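Local coordinates for envelopment polyprotein (Bovine Schmallenberg virus BH80/Germany/2011, PDB 7A56) that probably drives fusion of the viral and host membranes during cell entry, through its class II fusion glycoprotein Gc, which here adopts the trimeric postfusion form, at residues A[150-155]-A[294-299]; A[178-183]-A[272-277]; A[185-190]-A[302-307]; A[246-251]-A[369-374]; A[252-257]-A[262-267]. One frame throughout, in Å; residues are numbered along the deposited sequence.

Contact 1 (A[150-155]-A[294-299]); sequences VTFSKE and VILRRC
Cys299 SG is held by its disulfide to Cys179, and Val150 CG2 packs on it at 3.4 Å. The sulfur stands anti to the backbone N of Cys299 (chi1 -176°), which carries it across to strand 150-158, itself paired through its backbone with 172-183. Further along, Phe152 and Leu296 form the other half of the contact. Leu296 CD1 sits over one face of the Phe152 ring, displaced toward the rim, as a CH-pi contact 4.0 Å from the centroid and 22° off the ring normal. Val294 CG1 approaches the same ring more loosely and obliquely, at 4.4 Å from Phe152 CE1. Phe282, on the strand paired with 293-296, also meets this ring, while Ile127 and Ala129 of strand 98-134 lie against Leu296. Apolar packing beside a disulfide thus joins the 281-296 hairpin to neighbouring long strands, an arrangement consistent with the elongated, disulfide-stitched beta domain of class II fusion proteins.

Contact 2 (A[178-183]-A[272-277]); sequences SCQDII and EGIIGS
Ile274 meets strand 178-183 through a tight methyl contact and, beside it, a looser junction with Gln180 that is bridged by one water. On the tight side CD1 of Ile274 reaches the carbonyl of Asp181, 3.3 Å from its O. The terminal methyl gets there because CD1 is anti to CA (chi2 -177°). The Gln180 side chain, extended from a CG anti to its own backbone N (chi1 -170°), lies obliquely across the root of the isoleucine, its CD 4.0 Å from Ile274 CB. On the looser side the two backbones stand well apart, 7.7 Å between the CA atoms of Gln180 and Ile274, and one water bridges the polar groups. It accepts from Gln180 NE2 at 2.9 Å and from Ile274 N at 3.1 Å. Gln180 NE2 also makes a weak bond to Gly148 O. The carboxylate of Asp181 turns elsewhere, to Thr124 OG1 and Phe300 N. Ile274 and the shared water thus carry the contact between the short hairpin 268-275 and 178-183, with both Ile274 and Ile183 packing on Leu269; the water gives the Ile274 N-H an acceptor and links it to Gln180 NE2.

Contact 3 (A[185-190]-A[302-307]); sequences PEYKIY and NSYQSC
Glu186 and Tyr187 sit side by side at a classic beta bulge opposite Thr121, just where strand 187-190 begins, and both are met by Tyr304 from a turn that leads into a short, weakly bonded helix about 305-307. Tyr187 and Cys307 come nearest in the backbone, with CA atoms 8.0 Å apart. In the turn, Ser306 N bonds to Ser303 O, and the hydroxyls of Ser303 and Ser306 are linked, OG to OG, at 3.0 Å. The Tyr187 ring takes Cys307 CB over one face, a CH-pi contact 4.2 Å from the centroid and 27° off the normal. At the edge of that ring, near its plane, stands Tyr304 OH, 3.4 Å from Tyr187 CE1. Tyr304 OH also lies 3.3 Å from Glu186 CB, and the two tyrosines cross at about a right angle. Glu186 bends at chi2 (-82°), which leads its carboxylate off toward Arg184 and Lys245, its salt-bridge partners. A water lies 3.0 Å from Cys307 O and bridges it to Tyr187 OH. The contact thus keeps charge at its margin, while Cys307 CB packs on the ring, with the sulfur of the Cys307-Cys264 disulfide farther off and oblique.

Contact 4 (A[246-251]-A[369-374]); sequences NGKVYV and CPEGMA
Tyr250 and Glu371 meet with their flat groups inclined, ring and carboxylate planes 67° apart, and only the phenol end of the ring approaches: Tyr250 OH stands 3.9 Å from Glu371 OE1. Leu310 and Gln312 also touch the tyrosine side chain, and Tyr187 packs nearby. The setting is a meeting of two beta modules. Lys248 and Tyr250 lie on strand 248-251 of the elongated part, whereas Glu371 belongs to the turn between strands 356-365 and 373-381, in what is probably the C-terminal domain III of the class II fold. That turn is tied by the Cys366-Cys369 disulfide and a weak Gly372 N to Cys369 O bond. Lys248 crosses Glu371 at about a right angle, its chain bending at chi3 (77°) and chi4 to bring the ammonium up to the carboxylate as a long salt bridge. The pairing is loose and superficial, and Glu371 is poorly ordered. Lys248 CE lies 3.7 Å from Glu371 OE1. The ammonium is nearly equidistant from both carboxylate oxygens, with Lys248 NZ 3.9 Å from Glu371 OE1.

Contact 5 (A[252-257]-A[262-267]); sequences GDINDL and KKCGSV
Asn255 and Lys263 cross obliquely beside a single beta bridge that joins Ile254 to Cys264 in parallel register, with a type II turn running from Lys263 to Ser266. The lysine is fully extended beyond CG, which sits between its backbone N and carbonyl carbon (chi1 74°); from there the aliphatic chain passes along the Asp253-Ile254 backbone, CG at 3.6 Å from Asp253 O, and brings Lys263 CE to 3.6 Å from Asn255 OD1. The backbone N of Asn255 makes a nearly straight bond to Cys264 O, 3.0 Å at 171°, while its ND2 adds a weaker, bent one to the same carbonyl oxygen, 3.3 Å at 136°. That amide nitrogen is also bonded to Ala261 O, which helps to hold the group's rotation. Asp253 lies at the centre of an inverse gamma turn; its OD2 is taken by Ser259 OG and Asp256 N of the second subunit, and Lys263 packs against Lys263 of the third subunit, so this loop takes part in the trimer interface. A water accepts from Lys263 NZ at 2.9 Å, and this NZ stands 5.0 Å from Asp253 OD1, near enough perhaps for a weak attraction. Ile254, whose CB points away from 262-267, packs on Tyr119 and Leu310, and Cys264 is disulfide-bonded to Cys307. The bridge is completed by a weak Cys264 N to Asp253 O bond of 3.2 Å.

How the contacts relate
From the N terminus, strand 150-158 opens the loop that contact 1 closes at 294-299. Within it, contact 2 ties 178-183 to 272-277 and so is nested. Contact 3 starts inside both, at 185-190, but ends beyond them at 302-307, so it crosses the two; contact 4, from 246-251 to 369-374, crosses all three and reaches the C-terminal module. Contact 5, a short loop at 252-267, is nested in each of the others. The Cys179-Cys299 disulfide joins contacts 1 and 2, and Cys264-Cys307 joins contacts 3 and 5, whose centres lie about 7 Å apart; contact 4 is about 37 Å from contact 1, between centres.

Contact 1 (A[150-155]-A[294-299])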
# COMPACT_ATOMS: atom_id res chain seq x y z
N VAL A 150 -25.25 -11.14 -25.05
CA VAL A 150 -26.23 -11.40 -24.00
C VAL A 150 -27.56 -11.65 -24.72
O VAL A 150 -27.77 -11.24 -25.86
CB VAL A 150 -26.36 -10.30 -22.92
CG1 VAL A 150 -25.03 -10.18 -22.09
CG2 VAL A 150 -26.64 -8.95 -23.54
N THR A 151 -28.45 -12.40 -24.07
CA THR A 151 -29.71 -12.78 -24.75
C THR A 151 -30.91 -12.02 -24.21
O THR A 151 -30.90 -11.42 -23.13
CB THR A 151 -29.97 -14.28 -24.60
OG1 THR A 151 -29.97 -14.60 -23.22
CG2 THR A 151 -28.86 -15.10 -25.28
N PHE A 152 -32.01 -12.07 -24.99
CA PHE A 152 -33.26 -11.52 -24.52
C PHE A 152 -34.38 -12.32 -25.16
O PHE A 152 -34.21 -12.89 -26.24
CB PHE A 152 -33.44 -10.03 -24.87
CG PHE A 152 -33.10 -9.69 -26.32
CD1 PHE A 152 -34.05 -9.84 -27.33
CD2 PHE A 152 -31.83 -9.17 -26.63
CE1 PHE A 152 -33.75 -9.54 -28.64
CE2 PHE A 152 -31.51 -8.85 -27.96
CZ PHE A 152 -32.50 -9.05 -28.97
N SER A 153 -35.53 -12.36 -24.49
CA SER A 153 -36.66 -13.12 -25.08
C SER A 153 -37.96 -12.71 -24.40
O SER A 153 -37.96 -12.25 -23.25
CB SER A 153 -36.48 -14.64 -24.98
OG SER A 153 -36.39 -15.04 -23.61
N LYS A 154 -39.07 -12.96 -25.10
CA LYS A 154 -40.40 -12.84 -24.51
C LYS A 154 -41.26 -13.99 -25.00
O LYS A 154 -41.36 -14.22 -26.22
CB LYS A 154 -41.06 -11.50 -24.86
CG LYS A 154 -40.63 -10.34 -23.94
CD LYS A 154 -41.31 -9.01 -24.25
CE LYS A 154 -40.80 -7.88 -23.31
NZ LYS A 154 -41.39 -7.99 -21.94
N GLU A 155 -41.85 -14.73 -24.04
CA GLU A 155 -42.83 -15.76 -24.31
C GLU A 155 -44.15 -15.11 -24.70
O GLU A 155 -44.35 -13.90 -24.49
CB GLU A 155 -43.10 -16.62 -23.06
CG GLU A 155 -41.91 -17.27 -22.38
CD GLU A 155 -41.35 -18.47 -23.11
OE1 GLU A 155 -42.00 -18.96 -24.05
OE2 GLU A 155 -40.26 -18.97 -22.69
N VAL A 294 -38.42 -5.35 -33.14
CA VAL A 294 -37.67 -5.41 -31.89
C VAL A 294 -37.24 -4.00 -31.53
O VAL A 294 -36.69 -3.28 -32.37
CB VAL A 294 -36.47 -6.35 -32.05
CG1 VAL A 294 -35.50 -6.23 -30.89
CG2 VAL A 294 -36.98 -7.80 -32.20
N ILE A 295 -37.55 -3.57 -30.29
CA ILE A 295 -37.08 -2.28 -29.79
C ILE A 295 -36.01 -2.57 -28.77
O ILE A 295 -36.27 -3.25 -27.77
CB ILE A 295 -38.22 -1.43 -29.20
CG1 ILE A 295 -39.53 -1.55 -30.04
CG2 ILE A 295 -37.72 0.07 -28.96
CD1 ILE A 295 -39.56 -0.72 -31.26
N LEU A 296 -34.77 -2.15 -29.04
CA LEU A 296 -33.64 -2.49 -28.20
C LEU A 296 -33.00 -1.16 -27.80
O LEU A 296 -32.41 -0.49 -28.64
CB LEU A 296 -32.69 -3.41 -28.95
CG LEU A 296 -31.76 -4.29 -28.15
CD1 LEU A 296 -32.64 -5.31 -27.41
CD2 LEU A 296 -30.87 -4.97 -29.15
N ARG A 297 -33.21 -0.74 -26.55
CA ARG A 297 -32.73 0.58 -26.13
C ARG A 297 -31.42 0.49 -25.37
O ARG A 297 -30.80 1.53 -25.13
CB ARG A 297 -33.76 1.29 -25.25
CG ARG A 297 -35.07 1.66 -25.96
CD ARG A 297 -36.23 1.82 -24.93
NE ARG A 297 -37.48 2.08 -25.67
CZ ARG A 297 -37.93 3.30 -26.04
NH1 ARG A 297 -37.28 4.42 -25.71
NH2 ARG A 297 -39.04 3.40 -26.76
N ARG A 298 -31.01 -0.71 -24.98
CA ARG A 298 -29.72 -0.87 -24.34
C ARG A 298 -29.41 -2.35 -24.38
O ARG A 298 -30.32 -3.17 -24.29
CB ARG A 298 -29.70 -0.33 -22.89
CG ARG A 298 -28.28 -0.15 -22.30
CD ARG A 298 -28.35 0.56 -20.94
NE ARG A 298 -28.89 -0.34 -19.94
CZ ARG A 298 -29.61 0.03 -18.87
NH1 ARG A 298 -29.86 1.33 -18.67
NH2 ARG A 298 -30.10 -0.90 -18.04
N CYS A 299 -28.14 -2.70 -24.56
CA CYS A 299 -27.73 -4.10 -24.47
C CYS A 299 -27.00 -4.36 -23.17
O CYS A 299 -27.60 -4.83 -22.18
CB CYS A 299 -26.86 -4.51 -25.69
SG CYS A 299 -26.42 -6.28 -25.68

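Contact 2 (A[178-183]-A[272-277])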
# COMPACT_ATOMS: atom_id res chain seq x y z
N SER A 178 -30.18 -11.83 -29.39
CA SER A 178 -28.94 -11.59 -28.64
C SER A 178 -28.33 -10.27 -29.10
O SER A 178 -28.65 -9.76 -30.19
CB SER A 178 -27.96 -12.75 -28.81
OG SER A 178 -27.81 -13.06 -30.18
N CYS A 179 -27.37 -9.76 -28.32
CA CYS A 179 -26.80 -8.48 -28.69
C CYS A 179 -25.44 -8.31 -28.02
O CYS A 179 -25.14 -8.97 -27.03
CB CYS A 179 -27.75 -7.32 -28.29
SG CYS A 179 -28.15 -7.18 -26.53
N GLN A 180 -24.65 -7.37 -28.54
CA GLN A 180 -23.37 -6.98 -27.93
C GLN A 180 -23.16 -5.50 -28.26
O GLN A 180 -23.47 -5.07 -29.38
CB GLN A 180 -22.26 -7.87 -28.50
CG GLN A 180 -20.90 -7.79 -27.83
CD GLN A 180 -19.98 -8.78 -28.49
OE1 GLN A 180 -19.69 -8.65 -29.67
NE2 GLN A 180 -19.58 -9.82 -27.76
N ASP A 181 -22.72 -4.71 -27.26
CA ASP A 181 -22.41 -3.29 -27.49
C ASP A 181 -21.33 -3.10 -28.55
O ASP A 181 -20.46 -3.96 -28.76
CB ASP A 181 -21.91 -2.60 -26.23
CG ASP A 181 -23.02 -2.29 -25.23
OD1 ASP A 181 -24.15 -2.85 -25.38
OD2 ASP A 181 -22.72 -1.52 -24.27
N ILE A 182 -21.40 -1.94 -29.21
CA ILE A 182 -20.28 -1.35 -29.96
C ILE A 182 -19.83 -0.10 -29.22
O ILE A 182 -20.68 0.74 -28.84
CB ILE A 182 -20.70 -0.97 -31.39
CG1 ILE A 182 -21.27 -2.16 -32.14
CG2 ILE A 182 -19.48 -0.32 -32.13
CD1 ILE A 182 -22.22 -1.71 -33.30
N ILE A 183 -18.49 0.01 -28.98
CA ILE A 183 -17.93 1.14 -28.24
C ILE A 183 -16.97 1.91 -29.14
O ILE A 183 -16.41 1.40 -30.11
CB ILE A 183 -17.17 0.70 -26.95
CG1 ILE A 183 -15.94 -0.13 -27.33
CG2 ILE A 183 -18.12 -0.03 -25.98
CD1 ILE A 183 -14.86 -0.26 -26.22
N GLU A 272 -9.87 -11.14 -28.17
CA GLU A 272 -10.80 -12.21 -28.51
C GLU A 272 -12.24 -11.74 -28.67
O GLU A 272 -13.10 -12.56 -29.02
CB GLU A 272 -10.71 -13.31 -27.45
CG GLU A 272 -9.27 -13.72 -27.16
CD GLU A 272 -9.17 -15.17 -26.76
OE1 GLU A 272 -8.50 -15.93 -27.49
OE2 GLU A 272 -9.77 -15.55 -25.74
N GLY A 273 -12.54 -10.46 -28.45
CA GLY A 273 -13.90 -9.97 -28.57
C GLY A 273 -14.24 -8.91 -27.55
O GLY A 273 -13.33 -8.17 -27.12
N ILE A 274 -15.51 -8.83 -27.14
CA ILE A 274 -15.97 -7.87 -26.15
C ILE A 274 -16.62 -8.61 -24.99
O ILE A 274 -17.25 -9.66 -25.17
CB ILE A 274 -16.97 -6.86 -26.74
CG1 ILE A 274 -16.46 -6.30 -28.03
CG2 ILE A 274 -17.21 -5.73 -25.77
CD1 ILE A 274 -17.39 -5.27 -28.60
N ILE A 275 -16.47 -8.03 -23.80
CA ILE A 275 -17.01 -8.53 -22.54
C ILE A 275 -17.95 -7.46 -22.01
O ILE A 275 -17.54 -6.30 -21.87
CB ILE A 275 -15.90 -8.82 -21.50
CG1 ILE A 275 -14.93 -9.88 -22.03
CG2 ILE A 275 -16.54 -9.24 -20.15
CD1 ILE A 275 -13.72 -10.18 -21.08
N GLY A 276 -19.18 -7.85 -21.67
CA GLY A 276 -20.03 -6.90 -20.97
C GLY A 276 -21.14 -7.71 -20.34
O GLY A 276 -21.23 -8.91 -20.53
N SER A 277 -21.92 -7.08 -19.49
CA SER A 277 -23.05 -7.82 -18.93
C SER A 277 -24.20 -6.84 -18.74
O SER A 277 -24.05 -5.63 -18.93
CB SER A 277 -22.66 -8.54 -17.64
OG SER A 277 -22.34 -7.61 -16.67
O HOH W 1 -17.12 -11.21 -28.31

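Contact 3 (A[185-190]-A[302-307])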
# COMPACT_ATOMS: atom_id res chain seq x y z
N PRO A 185 -13.40 3.19 -28.70
CA PRO A 185 -12.29 3.04 -27.73
C PRO A 185 -11.72 4.39 -27.34
O PRO A 185 -11.43 5.22 -28.22
CB PRO A 185 -11.25 2.20 -28.50
CG PRO A 185 -11.95 1.65 -29.67
CD PRO A 185 -13.14 2.54 -29.99
N GLU A 186 -11.50 4.59 -26.03
CA GLU A 186 -10.95 5.84 -25.48
C GLU A 186 -9.82 5.61 -24.47
O GLU A 186 -8.87 6.39 -24.45
CB GLU A 186 -12.08 6.68 -24.84
CG GLU A 186 -13.12 7.19 -25.90
CD GLU A 186 -12.63 8.44 -26.60
OE1 GLU A 186 -13.31 8.93 -27.53
OE2 GLU A 186 -11.54 8.95 -26.18
N TYR A 187 -9.88 4.53 -23.67
CA TYR A 187 -8.82 4.25 -22.69
C TYR A 187 -8.35 2.81 -22.87
O TYR A 187 -9.16 1.92 -23.21
CB TYR A 187 -9.30 4.42 -21.23
CG TYR A 187 -9.73 5.81 -20.80
CD1 TYR A 187 -10.99 6.33 -21.17
CD2 TYR A 187 -8.91 6.60 -19.96
CE1 TYR A 187 -11.40 7.58 -20.74
CE2 TYR A 187 -9.31 7.86 -19.53
CZ TYR A 187 -10.56 8.34 -19.92
OH TYR A 187 -10.99 9.59 -19.49
N LYS A 188 -7.05 2.57 -22.64
CA LYS A 188 -6.45 1.24 -22.60
C LYS A 188 -6.10 0.91 -21.16
O LYS A 188 -5.45 1.70 -20.49
CB LYS A 188 -5.18 1.13 -23.46
CG LYS A 188 -5.36 1.66 -24.89
CD LYS A 188 -4.16 1.28 -25.78
CE LYS A 188 -4.55 1.28 -27.28
NZ LYS A 188 -5.12 2.58 -27.71
N ILE A 189 -6.49 -0.27 -20.72
CA ILE A 189 -6.37 -0.68 -19.33
C ILE A 189 -5.32 -1.78 -19.28
O ILE A 189 -5.32 -2.71 -20.13
CB ILE A 189 -7.72 -1.12 -18.73
CG1 ILE A 189 -8.61 0.10 -18.36
CG2 ILE A 189 -7.47 -1.93 -17.44
CD1 ILE A 189 -9.00 1.08 -19.46
N TYR A 190 -4.37 -1.62 -18.29
CA TYR A 190 -3.24 -2.50 -18.02
C TYR A 190 -3.23 -2.95 -16.56
O TYR A 190 -3.68 -2.24 -15.67
CB TYR A 190 -1.92 -1.81 -18.27
CG TYR A 190 -1.76 -1.34 -19.70
CD1 TYR A 190 -2.28 -0.12 -20.11
CD2 TYR A 190 -1.02 -2.08 -20.61
CE1 TYR A 190 -2.12 0.32 -21.43
CE2 TYR A 190 -0.83 -1.65 -21.90
CZ TYR A 190 -1.38 -0.44 -22.30
OH TYR A 190 -1.16 0.02 -23.58
N ASN A 302 -23.10 0.04 -19.34
CA ASN A 302 -21.76 0.59 -19.61
C ASN A 302 -21.55 1.78 -18.69
O ASN A 302 -22.30 2.75 -18.75
CB ASN A 302 -21.57 1.03 -21.07
CG ASN A 302 -20.08 1.40 -21.40
OD1 ASN A 302 -19.22 1.53 -20.49
ND2 ASN A 302 -19.78 1.52 -22.69
N SER A 303 -20.54 1.71 -17.85
CA SER A 303 -20.29 2.76 -16.87
C SER A 303 -19.07 3.61 -17.25
O SER A 303 -18.31 4.04 -16.38
CB SER A 303 -20.16 2.15 -15.47
OG SER A 303 -20.13 3.19 -14.49
N TYR A 304 -18.91 3.91 -18.54
CA TYR A 304 -17.78 4.67 -19.09
C TYR A 304 -17.64 6.05 -18.46
O TYR A 304 -16.52 6.59 -18.35
CB TYR A 304 -17.95 4.82 -20.61
CG TYR A 304 -16.97 5.76 -21.21
CD1 TYR A 304 -15.62 5.42 -21.24
CD2 TYR A 304 -17.36 7.03 -21.69
CE1 TYR A 304 -14.66 6.29 -21.77
CE2 TYR A 304 -16.42 7.91 -22.24
CZ TYR A 304 -15.04 7.53 -22.25
OH TYR A 304 -14.03 8.37 -22.73
N GLN A 305 -18.77 6.64 -18.05
CA GLN A 305 -18.69 7.95 -17.43
C GLN A 305 -17.78 7.92 -16.19
O GLN A 305 -17.23 8.97 -15.83
CB GLN A 305 -20.07 8.42 -17.05
CG GLN A 305 -20.72 7.55 -16.01
CD GLN A 305 -21.68 6.49 -16.58
OE1 GLN A 305 -21.60 6.08 -17.76
NE2 GLN A 305 -22.58 6.04 -15.73
N SER A 306 -17.61 6.75 -15.56
CA SER A 306 -16.64 6.60 -14.47
C SER A 306 -15.21 6.79 -14.95
O SER A 306 -14.36 7.37 -14.23
CB SER A 306 -16.79 5.21 -13.85
OG SER A 306 -18.10 5.07 -13.33
N CYS A 307 -14.89 6.26 -16.12
CA CYS A 307 -13.57 6.51 -16.69
C CYS A 307 -13.31 8.00 -16.79
O CYS A 307 -12.21 8.48 -16.50
CB CYS A 307 -13.45 5.87 -18.07
SG CYS A 307 -13.86 4.10 -18.04
O HOH W 2 -10.12 10.62 -16.81

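Contact 4 (A[246-251]-A[369-374])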
# COMPACT_ATOMS: atom_id res chain seq x y z
N ASN A 246 -3.70 9.07 -24.08
CA ASN A 246 -2.85 10.16 -24.57
C ASN A 246 -1.57 10.27 -23.76
O ASN A 246 -1.18 11.34 -23.31
CB ASN A 246 -3.59 11.50 -24.58
CG ASN A 246 -4.71 11.52 -25.60
OD1 ASN A 246 -4.56 11.03 -26.72
ND2 ASN A 246 -5.87 12.03 -25.19
N GLY A 247 -0.92 9.12 -23.58
CA GLY A 247 0.31 9.09 -22.84
C GLY A 247 0.21 9.43 -21.37
O GLY A 247 1.24 9.57 -20.74
N LYS A 248 -0.99 9.54 -20.81
CA LYS A 248 -1.15 9.83 -19.39
C LYS A 248 -1.78 8.66 -18.65
O LYS A 248 -2.64 7.95 -19.20
CB LYS A 248 -1.99 11.10 -19.19
CG LYS A 248 -1.28 12.32 -19.76
CD LYS A 248 -2.28 13.36 -20.19
CE LYS A 248 -2.86 14.14 -19.02
NZ LYS A 248 -2.47 15.60 -19.08
N VAL A 249 -1.38 8.50 -17.37
CA VAL A 249 -1.73 7.35 -16.54
C VAL A 249 -2.78 7.80 -15.53
O VAL A 249 -2.56 8.77 -14.80
CB VAL A 249 -0.49 6.76 -15.83
CG1 VAL A 249 -0.87 5.46 -15.09
CG2 VAL A 249 0.57 6.41 -16.86
N TYR A 250 -3.92 7.09 -15.50
CA TYR A 250 -5.06 7.30 -14.62
C TYR A 250 -5.24 6.13 -13.67
O TYR A 250 -5.04 4.96 -14.03
CB TYR A 250 -6.39 7.46 -15.42
CG TYR A 250 -6.32 8.62 -16.33
CD1 TYR A 250 -5.65 8.52 -17.55
CD2 TYR A 250 -6.85 9.85 -15.96
CE1 TYR A 250 -5.52 9.59 -18.37
CE2 TYR A 250 -6.73 10.94 -16.81
CZ TYR A 250 -6.08 10.78 -18.01
OH TYR A 250 -5.93 11.82 -18.87
N VAL A 251 -5.67 6.45 -12.48
CA VAL A 251 -5.84 5.44 -11.46
C VAL A 251 -7.18 5.67 -10.78
O VAL A 251 -7.68 6.80 -10.70
CB VAL A 251 -4.70 5.49 -10.39
CG1 VAL A 251 -3.29 5.14 -11.02
CG2 VAL A 251 -4.67 6.88 -9.79
N CYS A 369 -12.04 18.54 -9.30
CA CYS A 369 -12.01 18.03 -10.65
C CYS A 369 -11.04 16.88 -10.77
O CYS A 369 -10.17 16.70 -9.92
CB CYS A 369 -11.63 19.16 -11.60
SG CYS A 369 -12.95 20.36 -11.61
N PRO A 370 -11.16 16.06 -11.82
CA PRO A 370 -10.20 14.96 -11.98
C PRO A 370 -8.77 15.47 -12.05
O PRO A 370 -7.90 14.97 -11.31
CB PRO A 370 -10.63 14.28 -13.28
CG PRO A 370 -12.04 14.75 -13.54
CD PRO A 370 -12.13 16.11 -12.94
N GLU A 371 -8.50 16.46 -12.90
CA GLU A 371 -7.14 17.00 -13.03
C GLU A 371 -6.84 18.06 -11.98
O GLU A 371 -5.72 18.59 -11.97
CB GLU A 371 -6.91 17.58 -14.43
CG GLU A 371 -7.11 16.58 -15.56
CD GLU A 371 -5.83 16.30 -16.34
OE1 GLU A 371 -5.85 15.38 -17.19
OE2 GLU A 371 -4.81 17.01 -16.10
N GLY A 372 -7.81 18.37 -11.12
CA GLY A 372 -7.62 19.39 -10.11
C GLY A 372 -7.24 20.69 -10.77
O GLY A 372 -7.84 21.11 -11.76
N MET A 373 -6.19 21.30 -10.25
CA MET A 373 -5.63 22.53 -10.77
C MET A 373 -4.27 22.16 -11.34
O MET A 373 -3.37 21.77 -10.59
CB MET A 373 -5.54 23.55 -9.64
CG MET A 373 -4.95 24.87 -10.01
SD MET A 373 -5.86 25.70 -11.29
CE MET A 373 -7.41 26.17 -10.49
N ALA A 374 -4.11 22.21 -12.66
CA ALA A 374 -2.86 21.78 -13.29
C ALA A 374 -1.96 23.00 -13.49
O ALA A 374 -2.42 24.01 -14.05
CB ALA A 374 -3.13 21.09 -14.63

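Contact 5 (A[252-257]-A[262-267])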
# COMPACT_ATOMS: atom_id res chain seq x y z
N GLY A 252 -7.71 4.59 -10.22
CA GLY A 252 -9.01 4.68 -9.51
C GLY A 252 -9.82 3.39 -9.67
O GLY A 252 -9.26 2.32 -9.82
N ASP A 253 -11.15 3.56 -9.63
CA ASP A 253 -12.21 2.54 -9.78
C ASP A 253 -12.23 1.80 -11.11
O ASP A 253 -13.00 2.21 -11.99
CB ASP A 253 -13.59 3.21 -9.63
CG ASP A 253 -14.18 2.99 -8.24
OD1 ASP A 253 -13.39 2.39 -7.47
OD2 ASP A 253 -15.37 3.38 -7.94
N ILE A 254 -11.31 0.84 -11.37
CA ILE A 254 -11.13 0.29 -12.72
C ILE A 254 -11.28 -1.23 -12.67
O ILE A 254 -10.60 -1.89 -11.88
CB ILE A 254 -9.78 0.64 -13.38
CG1 ILE A 254 -9.55 2.17 -13.52
CG2 ILE A 254 -9.66 -0.06 -14.75
CD1 ILE A 254 -7.97 2.54 -13.77
N ASN A 255 -12.17 -1.78 -13.50
CA ASN A 255 -12.42 -3.22 -13.51
C ASN A 255 -11.18 -3.97 -13.97
O ASN A 255 -10.54 -3.58 -14.96
CB ASN A 255 -13.60 -3.60 -14.47
CG ASN A 255 -14.96 -3.50 -13.81
OD1 ASN A 255 -15.31 -4.26 -12.92
ND2 ASN A 255 -15.75 -2.57 -14.28
N ASP A 256 -10.89 -5.12 -13.34
CA ASP A 256 -9.97 -6.08 -13.94
C ASP A 256 -10.65 -6.78 -15.14
O ASP A 256 -11.89 -6.76 -15.30
CB ASP A 256 -9.51 -7.10 -12.86
CG ASP A 256 -8.14 -7.74 -13.16
OD1 ASP A 256 -7.67 -7.78 -14.33
OD2 ASP A 256 -7.56 -8.22 -12.16
N LEU A 257 -9.83 -7.37 -16.01
CA LEU A 257 -10.35 -8.07 -17.18
C LEU A 257 -11.33 -9.16 -16.74
O LEU A 257 -11.05 -9.94 -15.82
CB LEU A 257 -9.17 -8.66 -17.99
CG LEU A 257 -9.58 -9.44 -19.27
CD1 LEU A 257 -10.26 -8.53 -20.32
CD2 LEU A 257 -8.36 -10.11 -19.90
N LYS A 262 -20.18 -1.93 -12.04
CA LYS A 262 -20.60 -0.64 -12.63
C LYS A 262 -19.63 0.49 -12.24
O LYS A 262 -19.94 1.40 -11.47
CB LYS A 262 -22.04 -0.29 -12.26
CG LYS A 262 -23.01 -1.36 -12.73
CD LYS A 262 -24.42 -0.91 -12.35
CE LYS A 262 -25.42 -1.59 -13.19
NZ LYS A 262 -26.68 -0.72 -13.11
N LYS A 263 -18.47 0.46 -12.88
CA LYS A 263 -17.38 1.42 -12.67
C LYS A 263 -16.56 1.40 -13.97
O LYS A 263 -16.96 0.76 -14.95
CB LYS A 263 -16.62 1.06 -11.39
CG LYS A 263 -15.72 -0.16 -11.52
CD LYS A 263 -15.19 -0.65 -10.20
CE LYS A 263 -14.20 -1.86 -10.41
NZ LYS A 263 -13.87 -2.36 -9.01
N CYS A 264 -15.44 2.12 -14.01
CA CYS A 264 -14.76 2.30 -15.29
C CYS A 264 -14.40 0.94 -15.88
O CYS A 264 -13.90 0.06 -15.17
CB CYS A 264 -13.47 3.17 -15.11
SG CYS A 264 -12.52 3.27 -16.69
N GLY A 265 -14.63 0.77 -17.19
CA GLY A 265 -14.21 -0.48 -17.84
C GLY A 265 -15.17 -1.67 -17.69
O GLY A 265 -14.72 -2.83 -17.73
N SER A 266 -16.47 -1.42 -17.49
CA SER A 266 -17.46 -2.51 -17.45
C SER A 266 -17.75 -3.10 -18.82
O SER A 266 -18.39 -4.17 -18.92
CB SER A 266 -18.77 -2.04 -16.79
OG SER A 266 -19.41 -1.04 -17.58
N VAL A 267 -17.33 -2.44 -19.90
CA VAL A 267 -17.41 -3.03 -21.23
C VAL A 267 -16.00 -3.06 -21.79
O VAL A 267 -15.32 -2.01 -21.81
CB VAL A 267 -18.33 -2.24 -22.17
CG1 VAL A 267 -18.36 -2.92 -23.55
CG2 VAL A 267 -19.78 -2.25 -21.60
O HOH W 3 -12.69 0.05 -7.84